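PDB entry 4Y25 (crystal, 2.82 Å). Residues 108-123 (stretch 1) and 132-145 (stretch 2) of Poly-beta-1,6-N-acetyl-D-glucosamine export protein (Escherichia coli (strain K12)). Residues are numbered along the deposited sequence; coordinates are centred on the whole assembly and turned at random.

Stretch 1 (108-123) DNWRIGSQLERLSHRV
Stretch 2 132-145: VTGNSAQAYVRWYQ

Two antiparallel neighbours of a β-sheet in the E. coli poly-β-1,6-N-acetyl-D-glucosamine export protein, strand 110-118 and the strand beginning at Gly134, run at 171° between their N-to-C directions, approach to 4.6 Å and, with their flanking loops, bury 1373 Å² summed over both sides. Backbone phi/psi is extended throughout both strands, for example -116/137 at Trp110 and -150/158 at Tyr140. The register pairs Trp110 with Trp143 (CA to CA 4.7 Å), Ile112 with Val141 (4.7 Å), Gly113 with Tyr140 (5.1 Å), Ser114 with Ala139 (4.5 Å) and Leu116 with Ala137 (4.7 Å), so residue numbers across the ladder sum to 253.

In the backbone hydrogen-bond ladder, the hydrogen-bonded pairs, Arg111 with Arg142 through Glu117 with Ser136 at every second residue, bond reciprocally. Arg111 N reaches Arg142 O at 3.0 Å and Arg142 N returns to Arg111 O at 2.9 Å; Gly113 N to Tyr140 O is 2.9 Å and Tyr140 N to Gly113 O 3.0 Å; Gln115 N to Gln138 O is 2.9 Å, bent to 135°, whereas Gln138 N to Gln115 O is 2.7 Å and nearly straight. At the last such pair, Ser136 N to Glu117 O is 3.1 Å, but Glu117 N to Ser136 O is weak at 3.3 Å. Tyr144 N to Asn109 O, 2.8 Å, extends the ladder at one end. Beyond the other, a cis peptide precedes Leu119, and Ser120 N bonds to Gly134 O at 2.8 Å. Between these bonds, CA-H groups of the non-hydrogen-bonded pairs face carbonyls, as in Trp110 CA to Arg142 O, 3.3 Å.

Among side-chain hydroxyls, Ser120 (chi1 t) and Ser136 (p) share an OG to OG hydrogen bond of 2.8 Å that ties the loop to the strand, and Ser120 OG also accepts from Arg122 N at 3.0 Å within the loop.

The aromatic contact is an offset stack of Trp110 (chi1 m, chi2 76°) on Trp143 (t, 43°), the six-membered ring of the first over the five-membered ring of the second, centroids 4.2 Å apart and planes at 19°. Trp143 CB also sits over that six-membered ring, 4.0 Å from its centroid. Tyr140 (p, 85°) folds across its partner, placing Gly113 CA 3.6 Å from its ring centroid; a CB on Gly113 would lie 2.0 Å from Tyr140 CZ, so the glycine makes room for the ring.

The charged contact is on the Tyr140 face, where the guanidinium of Arg111 (t, t, m, chi4 -163°) lies flat on that of Arg142 (chi1 146°, t, t, 166°), centres 4.2 Å apart and planes at 8°. The stack brings like charges together, with Arg111 NH2 4.1 Å from Arg142 NH1.

Apolar contacts gather on the tryptophan face, where Val141 (t) touches Trp110 at the ring edge, CG1 to CE3 3.7 Å, and Ile112 (m, t), CG2 to CG1 3.9 Å. Farther along, Leu116 (m, t) meets Ala137, CD2 to CB 3.8 Å. At the loop end, Leu119 CD2 lies 3.6 Å from Thr133 CG2, and Val123 CG2 packs 3.7 Å from Gly134 CA, in space that a CB on this glycine would enter.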

ATOM      1  N   ASP A 108      20.250   7.181  12.278  1.00167.40           N
ATOM      2  CA  ASP A 108      19.831   7.391  10.896  1.00164.87           C
ATOM      3  C   ASP A 108      19.963   6.121  10.041  1.00154.62           C
ATOM      4  O   ASP A 108      19.877   6.177   8.815  1.00135.03           O
ATOM      5  CB  ASP A 108      20.603   8.565  10.279  1.00161.73           C
ATOM      6  CG  ASP A 108      22.106   8.374  10.323  1.00163.33           C
ATOM      7  OD1 ASP A 108      22.575   7.374  10.907  1.00170.22           O
ATOM      8  OD2 ASP A 108      22.823   9.242   9.781  1.00161.70           O
ATOM      9  N   ASN A 109      20.158   4.980  10.701  1.00154.94           N
ATOM     10  CA  ASN A 109      20.050   3.673  10.060  1.00149.29           C
ATOM     11  C   ASN A 109      18.753   2.963  10.455  1.00139.28           C
ATOM     12  O   ASN A 109      18.287   2.071   9.746  1.00132.67           O
ATOM     13  CB  ASN A 109      21.240   2.780  10.421  1.00145.37           C
ATOM     14  CG  ASN A 109      22.572   3.420  10.102  1.00146.83           C
ATOM     15  OD1 ASN A 109      22.707   4.641  10.121  1.00155.62           O
ATOM     16  ND2 ASN A 109      23.570   2.593   9.810  1.00142.50           N
ATOM     17  N   TRP A 110      18.183   3.348  11.598  1.00125.89           N
ATOM     18  CA  TRP A 110      16.956   2.716  12.101  1.00116.41           C
ATOM     19  C   TRP A 110      15.774   3.689  12.165  1.00111.89           C
ATOM     20  O   TRP A 110      15.912   4.836  12.586  1.00111.50           O
ATOM     21  CB  TRP A 110      17.187   2.108  13.495  1.00100.37           C
ATOM     22  CG  TRP A 110      18.163   0.961  13.544  1.00103.65           C
ATOM     23  CD1 TRP A 110      19.516   1.044  13.467  1.00 96.73           C
ATOM     24  CD2 TRP A 110      17.865  -0.422  13.744  1.00100.86           C
ATOM     25  NE1 TRP A 110      20.085  -0.190  13.571  1.00 96.70           N
ATOM     26  CE2 TRP A 110      19.089  -1.114  13.746  1.00 95.93           C
ATOM     27  CE3 TRP A 110      16.683  -1.147  13.907  1.00 91.87           C
ATOM     28  CZ2 TRP A 110      19.175  -2.479  13.903  1.00102.03           C
ATOM     29  CZ3 TRP A 110      16.766  -2.517  14.064  1.00108.58           C
ATOM     30  CH2 TRP A 110      18.009  -3.170  14.059  1.00113.88           C
ATOM     31  N   ARG A 111      14.608   3.212  11.746  1.00103.98           N
ATOM     32  CA  ARG A 111      13.378   3.988  11.826  1.00 91.36           C
ATOM     33  C   ARG A 111      12.232   3.131  12.340  1.00 96.77           C
ATOM     34  O   ARG A 111      12.070   1.984  11.924  1.00 94.67           O
ATOM     35  CB  ARG A 111      13.014   4.574  10.461  1.00 88.94           C
ATOM     36  CG  ARG A 111      11.621   5.175  10.406  1.00 83.09           C
ATOM     37  CD  ARG A 111      11.241   5.562   8.997  1.00 74.61           C
ATOM     38  NE  ARG A 111      12.068   6.655   8.502  1.00103.29           N
ATOM     39  CZ  ARG A 111      11.758   7.408   7.454  1.00108.50           C
ATOM     40  NH1 ARG A 111      12.571   8.385   7.073  1.00114.11           N
ATOM     41  NH2 ARG A 111      10.631   7.189   6.791  1.00113.73           N
ATOM     42  N   ILE A 112      11.437   3.687  13.247  1.00103.00           N
ATOM     43  CA  ILE A 112      10.273   2.982  13.768  1.00107.06           C
ATOM     44  C   ILE A 112       9.003   3.732  13.386  1.00 95.23           C
ATOM     45  O   ILE A 112       8.940   4.959  13.489  1.00 89.23           O
ATOM     46  CB  ILE A 112      10.361   2.808  15.300  1.00111.62           C
ATOM     47  CG1 ILE A 112      11.511   1.859  15.650  1.00112.74           C
ATOM     48  CG2 ILE A 112       9.051   2.284  15.869  1.00105.60           C
ATOM     49  CD1 ILE A 112      11.587   1.482  17.112  1.00119.57           C
ATOM     50  N   GLY A 113       8.002   2.992  12.918  1.00 81.59           N
ATOM     51  CA  GLY A 113       6.743   3.580  12.499  1.00 73.26           C
ATOM     52  C   GLY A 113       5.543   2.980  13.206  1.00 81.86           C
ATOM     53  O   GLY A 113       5.524   1.793  13.530  1.00 85.72           O
ATOM     54  N   SER A 114       4.536   3.812  13.442  1.00 88.38           N
ATOM     55  CA  SER A 114       3.323   3.392  14.134  1.00 94.95           C
ATOM     56  C   SER A 114       2.101   3.856  13.349  1.00 90.25           C
ATOM     57  O   SER A 114       2.174   4.839  12.609  1.00 77.38           O
ATOM     58  CB  SER A 114       3.299   3.955  15.560  1.00100.44           C
ATOM     59  OG  SER A 114       2.256   3.384  16.329  1.00115.80           O
ATOM     60  N   GLN A 115       0.979   3.158  13.503  1.00 92.27           N
ATOM     61  CA  GLN A 115      -0.223   3.524  12.761  1.00102.34           C
ATOM     62  C   GLN A 115      -1.508   2.954  13.364  1.00102.26           C
ATOM     63  O   GLN A 115      -1.688   1.738  13.447  1.00103.23           O
ATOM     64  CB  GLN A 115      -0.087   3.075  11.303  1.00116.88           C
ATOM     65  CG  GLN A 115      -1.148   3.636  10.374  1.00121.96           C
ATOM     66  CD  GLN A 115      -0.603   3.931   8.988  1.00120.72           C
ATOM     67  OE1 GLN A 115       0.548   3.623   8.681  1.00135.12           O
ATOM     68  NE2 GLN A 115      -1.431   4.533   8.145  1.00111.59           N
ATOM     69  N   LEU A 116      -2.395   3.855  13.782  1.00 86.36           N
ATOM     70  CA  LEU A 116      -3.721   3.499  14.283  1.00 87.94           C
ATOM     71  C   LEU A 116      -4.809   3.879  13.296  1.00 90.52           C
ATOM     72  O   LEU A 116      -4.778   4.971  12.729  1.00 92.68           O
ATOM     73  CB  LEU A 116      -4.009   4.194  15.606  1.00104.77           C
ATOM     74  CG  LEU A 116      -3.243   3.748  16.834  1.00 98.15           C
ATOM     75  CD1 LEU A 116      -3.703   4.608  17.983  1.00 91.88           C
ATOM     76  CD2 LEU A 116      -3.525   2.284  17.081  1.00 81.01           C
ATOM     77  N   GLU A 117      -5.779   2.992  13.093  1.00 79.70           N
ATOM     78  CA  GLU A 117      -6.861   3.288  12.160  1.00104.73           C
ATOM     79  C   GLU A 117      -8.242   2.826  12.627  1.00102.24           C
ATOM     80  O   GLU A 117      -8.403   1.754  13.214  1.00 82.22           O
ATOM     81  CB  GLU A 117      -6.566   2.673  10.778  1.00111.55           C
ATOM     82  CG  GLU A 117      -5.089   2.430  10.471  1.00131.46           C
ATOM     83  CD  GLU A 117      -4.788   2.381   8.983  1.00137.40           C
ATOM     84  OE1 GLU A 117      -5.739   2.278   8.178  1.00116.78           O
ATOM     85  OE2 GLU A 117      -3.596   2.455   8.616  1.00146.84           O
ATOM     86  N   ARG A 118      -9.225   3.682  12.373  1.00116.25           N
ATOM     87  CA  ARG A 118     -10.634   3.311  12.347  1.00121.44           C
ATOM     88  C   ARG A 118     -11.257   4.102  11.194  1.00133.02           C
ATOM     89  O   ARG A 118     -10.949   5.273  11.027  1.00144.11           O
ATOM     90  CB  ARG A 118     -11.327   3.609  13.687  1.00124.80           C
ATOM     91  CG  ARG A 118     -11.723   5.070  13.897  1.00133.78           C
ATOM     92  CD  ARG A 118     -12.764   5.266  14.993  1.00147.76           C
ATOM     93  NE  ARG A 118     -12.644   6.585  15.612  1.00160.21           N
ATOM     94  CZ  ARG A 118     -13.550   7.120  16.424  1.00166.46           C
ATOM     95  NH1 ARG A 118     -14.657   6.454  16.721  1.00165.63           N
ATOM     96  NH2 ARG A 118     -13.352   8.328  16.937  1.00168.04           N
ATOM     97  N   LEU A 119     -12.021   3.457  10.317  1.00122.41           N
ATOM     98  CA  LEU A 119     -12.015   2.014  10.162  1.00126.26           C
ATOM     99  C   LEU A 119     -10.757   1.637   9.388  1.00121.29           C
ATOM    100  O   LEU A 119     -10.187   2.471   8.684  1.00121.40           O
ATOM    101  CB  LEU A 119     -13.265   1.530   9.420  1.00126.84           C
ATOM    102  CG  LEU A 119     -14.635   2.098   9.799  1.00127.13           C
ATOM    103  CD1 LEU A 119     -14.927   3.391   9.046  1.00123.44           C
ATOM    104  CD2 LEU A 119     -15.717   1.073   9.518  1.00131.55           C
ATOM    105  N   SER A 120     -10.324   0.390   9.511  1.00109.33           N
ATOM    106  CA  SER A 120      -9.078  -0.032   8.889  1.00 99.32           C
ATOM    107  C   SER A 120      -9.280  -0.513   7.459  1.00105.96           C
ATOM    108  O   SER A 120     -10.302  -1.116   7.136  1.00115.96           O
ATOM    109  CB  SER A 120      -8.422  -1.139   9.715  1.00108.27           C
ATOM    110  OG  SER A 120      -7.180  -1.520   9.152  1.00117.45           O
ATOM    111  N   HIS A 121      -8.297  -0.237   6.606  1.00109.46           N
ATOM    112  CA  HIS A 121      -8.303  -0.733   5.237  1.00106.90           C
ATOM    113  C   HIS A 121      -7.768  -2.158   5.204  1.00111.07           C
ATOM    114  O   HIS A 121      -7.872  -2.851   4.190  1.00131.92           O
ATOM    115  CB  HIS A 121      -7.469   0.166   4.324  1.00116.17           C
ATOM    116  CG  HIS A 121      -7.846   1.613   4.393  1.00137.70           C
ATOM    117  ND1 HIS A 121      -9.067   2.086   3.961  1.00142.51           N
ATOM    118  CD2 HIS A 121      -7.160   2.692   4.835  1.00148.10           C
ATOM    119  CE1 HIS A 121      -9.117   3.393   4.140  1.00149.88           C
ATOM    120  NE2 HIS A 121      -7.973   3.787   4.669  1.00157.57           N
ATOM    121  N   ARG A 122      -7.197  -2.589   6.324  1.00102.95           N
ATOM    122  CA  ARG A 122      -6.684  -3.947   6.457  1.00110.16           C
ATOM    123  C   ARG A 122      -7.838  -4.944   6.521  1.00111.59           C
ATOM    124  O   ARG A 122      -7.638  -6.155   6.428  1.00119.14           O
ATOM    125  CB  ARG A 122      -5.788  -4.067   7.692  1.00102.92           C
ATOM    126  CG  ARG A 122      -4.368  -3.566   7.459  1.00 91.25           C
ATOM    127  CD  ARG A 122      -3.343  -4.598   7.891  1.00100.78           C
ATOM    128  NE  ARG A 122      -2.037  -4.388   7.270  1.00124.93           N
ATOM    129  CZ  ARG A 122      -1.703  -4.841   6.065  1.00138.15           C
ATOM    130  NH1 ARG A 122      -2.582  -5.525   5.343  1.00127.65           N
ATOM    131  NH2 ARG A 122      -0.490  -4.609   5.579  1.00143.90           N
ATOM    132  N   VAL A 123      -9.046  -4.418   6.695  1.00104.46           N
ATOM    133  CA  VAL A 123     -10.265  -5.180   6.464  1.00113.08           C
ATOM    134  C   VAL A 123     -10.562  -5.168   4.967  1.00104.17           C
ATOM    135  O   VAL A 123     -10.622  -4.094   4.368  1.00 99.54           O
ATOM    136  CB  VAL A 123     -11.464  -4.590   7.243  1.00108.07           C
ATOM    137  CG1 VAL A 123     -12.774  -5.195   6.760  1.00 98.41           C
ATOM    138  CG2 VAL A 123     -11.287  -4.796   8.738  1.00108.56           C
ATOM    139  N   VAL A 132     -19.220  -5.434   8.162  1.00139.95           N
ATOM    140  CA  VAL A 132     -18.083  -5.777   9.010  1.00134.75           C
ATOM    141  C   VAL A 132     -17.155  -4.583   9.219  1.00144.78           C
ATOM    142  O   VAL A 132     -16.499  -4.104   8.291  1.00132.58           O
ATOM    143  CB  VAL A 132     -17.274  -6.957   8.441  1.00121.70           C
ATOM    144  CG1 VAL A 132     -15.967  -7.118   9.203  1.00124.28           C
ATOM    145  CG2 VAL A 132     -18.088  -8.238   8.528  1.00114.50           C
ATOM    146  N   THR A 133     -17.116  -4.116  10.462  1.00156.67           N
ATOM    147  CA  THR A 133     -16.304  -2.977  10.866  1.00167.65           C
ATOM    148  C   THR A 133     -14.973  -3.468  11.436  1.00162.39           C
ATOM    149  O   THR A 133     -14.916  -4.534  12.048  1.00164.32           O
ATOM    150  CB  THR A 133     -17.056  -2.118  11.911  1.00181.31           C
ATOM    151  OG1 THR A 133     -18.267  -1.613  11.334  1.00186.65           O
ATOM    152  CG2 THR A 133     -16.209  -0.953  12.399  1.00183.03           C
ATOM    153  N   GLY A 134     -13.905  -2.705  11.224  1.00150.44           N
ATOM    154  CA  GLY A 134     -12.601  -3.080  11.740  1.00125.63           C
ATOM    155  C   GLY A 134     -11.736  -1.925  12.211  1.00104.82           C
ATOM    156  O   GLY A 134     -11.683  -0.873  11.577  1.00102.81           O
ATOM    157  N   ASN A 135     -11.058  -2.129  13.336  1.00105.07           N
ATOM    158  CA  ASN A 135     -10.062  -1.185  13.836  1.00106.26           C
ATOM    159  C   ASN A 135      -8.724  -1.898  14.009  1.00 98.48           C
ATOM    160  O   ASN A 135      -8.690  -3.073  14.373  1.00 97.46           O
ATOM    161  CB  ASN A 135     -10.514  -0.559  15.157  1.00107.38           C
ATOM    162  CG  ASN A 135     -11.871   0.110  15.054  1.00113.15           C
ATOM    163  OD1 ASN A 135     -12.273   0.569  13.983  1.00124.62           O
ATOM    164  ND2 ASN A 135     -12.584   0.174  16.172  1.00101.51           N
ATOM    165  N   SER A 136      -7.622  -1.199  13.752  1.00 78.83           N
ATOM    166  CA  SER A 136      -6.327  -1.868  13.708  1.00 87.85           C
ATOM    167  C   SER A 136      -5.184  -1.073  14.330  1.00 92.29           C
ATOM    168  O   SER A 136      -5.337   0.093  14.697  1.00 85.98           O
ATOM    169  CB  SER A 136      -5.963  -2.200  12.259  1.00105.01           C
ATOM    170  OG  SER A 136      -5.736  -1.017  11.510  1.00 87.35           O
ATOM    171  N   ALA A 137      -4.031  -1.729  14.431  1.00 87.54           N
ATOM    172  CA  ALA A 137      -2.805  -1.102  14.904  1.00 87.49           C
ATOM    173  C   ALA A 137      -1.604  -1.663  14.146  1.00 93.70           C
ATOM    174  O   ALA A 137      -1.336  -2.863  14.194  1.00 93.19           O
ATOM    175  CB  ALA A 137      -2.641  -1.314  16.399  1.00 85.12           C
ATOM    176  N   GLN A 138      -0.890  -0.795  13.436  1.00100.43           N
ATOM    177  CA  GLN A 138       0.293  -1.213  12.693  1.00105.84           C
ATOM    178  C   GLN A 138       1.570  -0.728  13.366  1.00 95.50           C
ATOM    179  O   GLN A 138       1.582   0.318  14.015  1.00 86.04           O
ATOM    180  CB  GLN A 138       0.253  -0.695  11.252  1.00115.53           C
ATOM    181  CG  GLN A 138      -0.974  -1.092  10.449  1.00125.79           C
ATOM    182  CD  GLN A 138      -0.861  -0.687   8.991  1.00127.55           C
ATOM    183  OE1 GLN A 138       0.206  -0.281   8.529  1.00136.24           O
ATOM    184  NE2 GLN A 138      -1.964  -0.789   8.259  1.00129.79           N
ATOM    185  N   ALA A 139       2.641  -1.496  13.202  1.00 81.10           N
ATOM    186  CA  ALA A 139       3.970  -1.065  13.615  1.00 78.12           C
ATOM    187  C   ALA A 139       5.013  -1.633  12.661  1.00 85.12           C
ATOM    188  O   ALA A 139       4.829  -2.724  12.117  1.00 92.64           O
ATOM    189  CB  ALA A 139       4.257  -1.494  15.041  1.00 86.39           C
ATOM    190  N   TYR A 140       6.098  -0.897  12.446  1.00 82.25           N
ATOM    191  CA  TYR A 140       7.187  -1.413  11.623  1.00 97.67           C
ATOM    192  C   TYR A 140       8.556  -0.876  12.027  1.00102.44           C
ATOM    193  O   TYR A 140       8.670   0.175  12.656  1.00 96.39           O
ATOM    194  CB  TYR A 140       6.933  -1.115  10.142  1.00 90.80           C
ATOM    195  CG  TYR A 140       6.936   0.350   9.759  1.00 94.33           C
ATOM    196  CD1 TYR A 140       8.123   1.010   9.457  1.00 88.39           C
ATOM    197  CD2 TYR A 140       5.749   1.063   9.662  1.00102.15           C
ATOM    198  CE1 TYR A 140       8.127   2.345   9.093  1.00 88.87           C
ATOM    199  CE2 TYR A 140       5.743   2.397   9.296  1.00 99.96           C
ATOM    200  CZ  TYR A 140       6.934   3.033   9.013  1.00 98.76           C
ATOM    201  OH  TYR A 140       6.931   4.362   8.647  1.00 99.90           O
ATOM    202  N   VAL A 141       9.592  -1.624  11.657  1.00101.97           N
ATOM    203  CA  VAL A 141      10.974  -1.239  11.915  1.00100.23           C
ATOM    204  C   VAL A 141      11.801  -1.435  10.647  1.00 93.71           C
ATOM    205  O   VAL A 141      11.752  -2.494  10.023  1.00102.21           O
ATOM    206  CB  VAL A 141      11.592  -2.056  13.071  1.00 94.10           C
ATOM    207  CG1 VAL A 141      13.067  -1.722  13.237  1.00 81.74           C
ATOM    208  CG2 VAL A 141      10.837  -1.802  14.365  1.00105.33           C
ATOM    209  N   ARG A 142      12.554  -0.408  10.272  1.00 85.57           N
ATOM    210  CA  ARG A 142      13.346  -0.430   9.048  1.00 92.66           C
ATOM    211  C   ARG A 142      14.820  -0.158   9.355  1.00104.79           C
ATOM    212  O   ARG A 142      15.146   0.751  10.119  1.00111.55           O
ATOM    213  CB  ARG A 142      12.764   0.578   8.047  1.00 97.17           C
ATOM    214  CG  ARG A 142      13.744   1.302   7.138  1.00110.07           C
ATOM    215  CD  ARG A 142      12.998   2.394   6.356  1.00142.97           C
ATOM    216  NE  ARG A 142      13.849   3.521   5.974  1.00155.61           N
ATOM    217  CZ  ARG A 142      13.513   4.440   5.073  1.00157.27           C
ATOM    218  NH1 ARG A 142      12.358   4.350   4.431  1.00151.83           N
ATOM    219  NH2 ARG A 142      14.350   5.427   4.784  1.00160.68           N
ATOM    220  N   TRP A 143      15.705  -0.964   8.775  1.00106.09           N
ATOM    221  CA  TRP A 143      17.128  -0.921   9.108  1.00118.78           C
ATOM    222  C   TRP A 143      18.021  -0.900   7.867  1.00111.81           C
ATOM    223  O   TRP A 143      17.937  -1.790   7.016  1.00105.67           O
ATOM    224  CB  TRP A 143      17.486  -2.118   9.991  1.00128.08           C
ATOM    225  CG  TRP A 143      18.949  -2.308  10.193  1.00132.55           C
ATOM    226  CD1 TRP A 143      19.877  -1.341  10.446  1.00118.49           C
ATOM    227  CD2 TRP A 143      19.667  -3.544  10.116  1.00136.84           C
ATOM    228  NE1 TRP A 143      21.127  -1.900  10.549  1.00123.45           N
ATOM    229  CE2 TRP A 143      21.026  -3.252  10.349  1.00134.68           C
ATOM    230  CE3 TRP A 143      19.291  -4.869   9.879  1.00128.40           C
ATOM    231  CZ2 TRP A 143      22.009  -4.238  10.352  1.00132.17           C
ATOM    232  CZ3 TRP A 143      20.269  -5.845   9.883  1.00128.34           C
ATOM    233  CH2 TRP A 143      21.611  -5.525  10.118  1.00132.64           C
ATOM    234  N   TYR A 144      18.888   0.113   7.784  1.00116.44           N
ATOM    235  CA  TYR A 144      19.760   0.308   6.620  1.00117.06           C
ATOM    236  C   TYR A 144      21.214  -0.018   6.925  1.00123.93           C
ATOM    237  O   TYR A 144      21.964   0.831   7.395  1.00132.15           O
ATOM    238  CB  TYR A 144      19.637   1.736   6.083  1.00124.73           C
ATOM    239  CG  TYR A 144      18.307   1.947   5.437  1.00151.79           C
ATOM    240  CD1 TYR A 144      17.431   0.892   5.316  1.00179.36           C
ATOM    241  CD2 TYR A 144      17.955   3.153   4.844  1.00154.52           C
ATOM    242  CE1 TYR A 144      16.188   1.035   4.694  1.00191.73           C
ATOM    243  CE2 TYR A 144      16.708   3.299   4.204  1.00165.12           C
ATOM    244  CZ  TYR A 144      15.838   2.207   4.125  1.00184.10           C
ATOM    245  OH  TYR A 144      14.615   2.278   3.489  1.00182.55           O
ATOM    246  N   GLN A 145      21.604  -1.256   6.620  1.00126.08           N
ATOM    247  CA  GLN A 145      22.888  -1.820   7.041  1.00125.91           C
ATOM    248  C   GLN A 145      24.067  -1.295   6.221  1.00141.57           C
ATOM    249  O   GLN A 145      25.114  -0.975   6.780  1.00139.20           O
ATOM    250  CB  GLN A 145      22.827  -3.353   6.981  1.00113.80           C
ATOM    251  CG  GLN A 145      24.083  -4.066   6.500  1.00133.48           C
ATOM    252  CD  GLN A 145      23.926  -5.583   6.512  1.00155.24           C
ATOM    253  OE1 GLN A 145      23.009  -6.121   7.137  1.00155.60           O
ATOM    254  NE2 GLN A 145      24.821  -6.277   5.818  1.00163.57           N
TER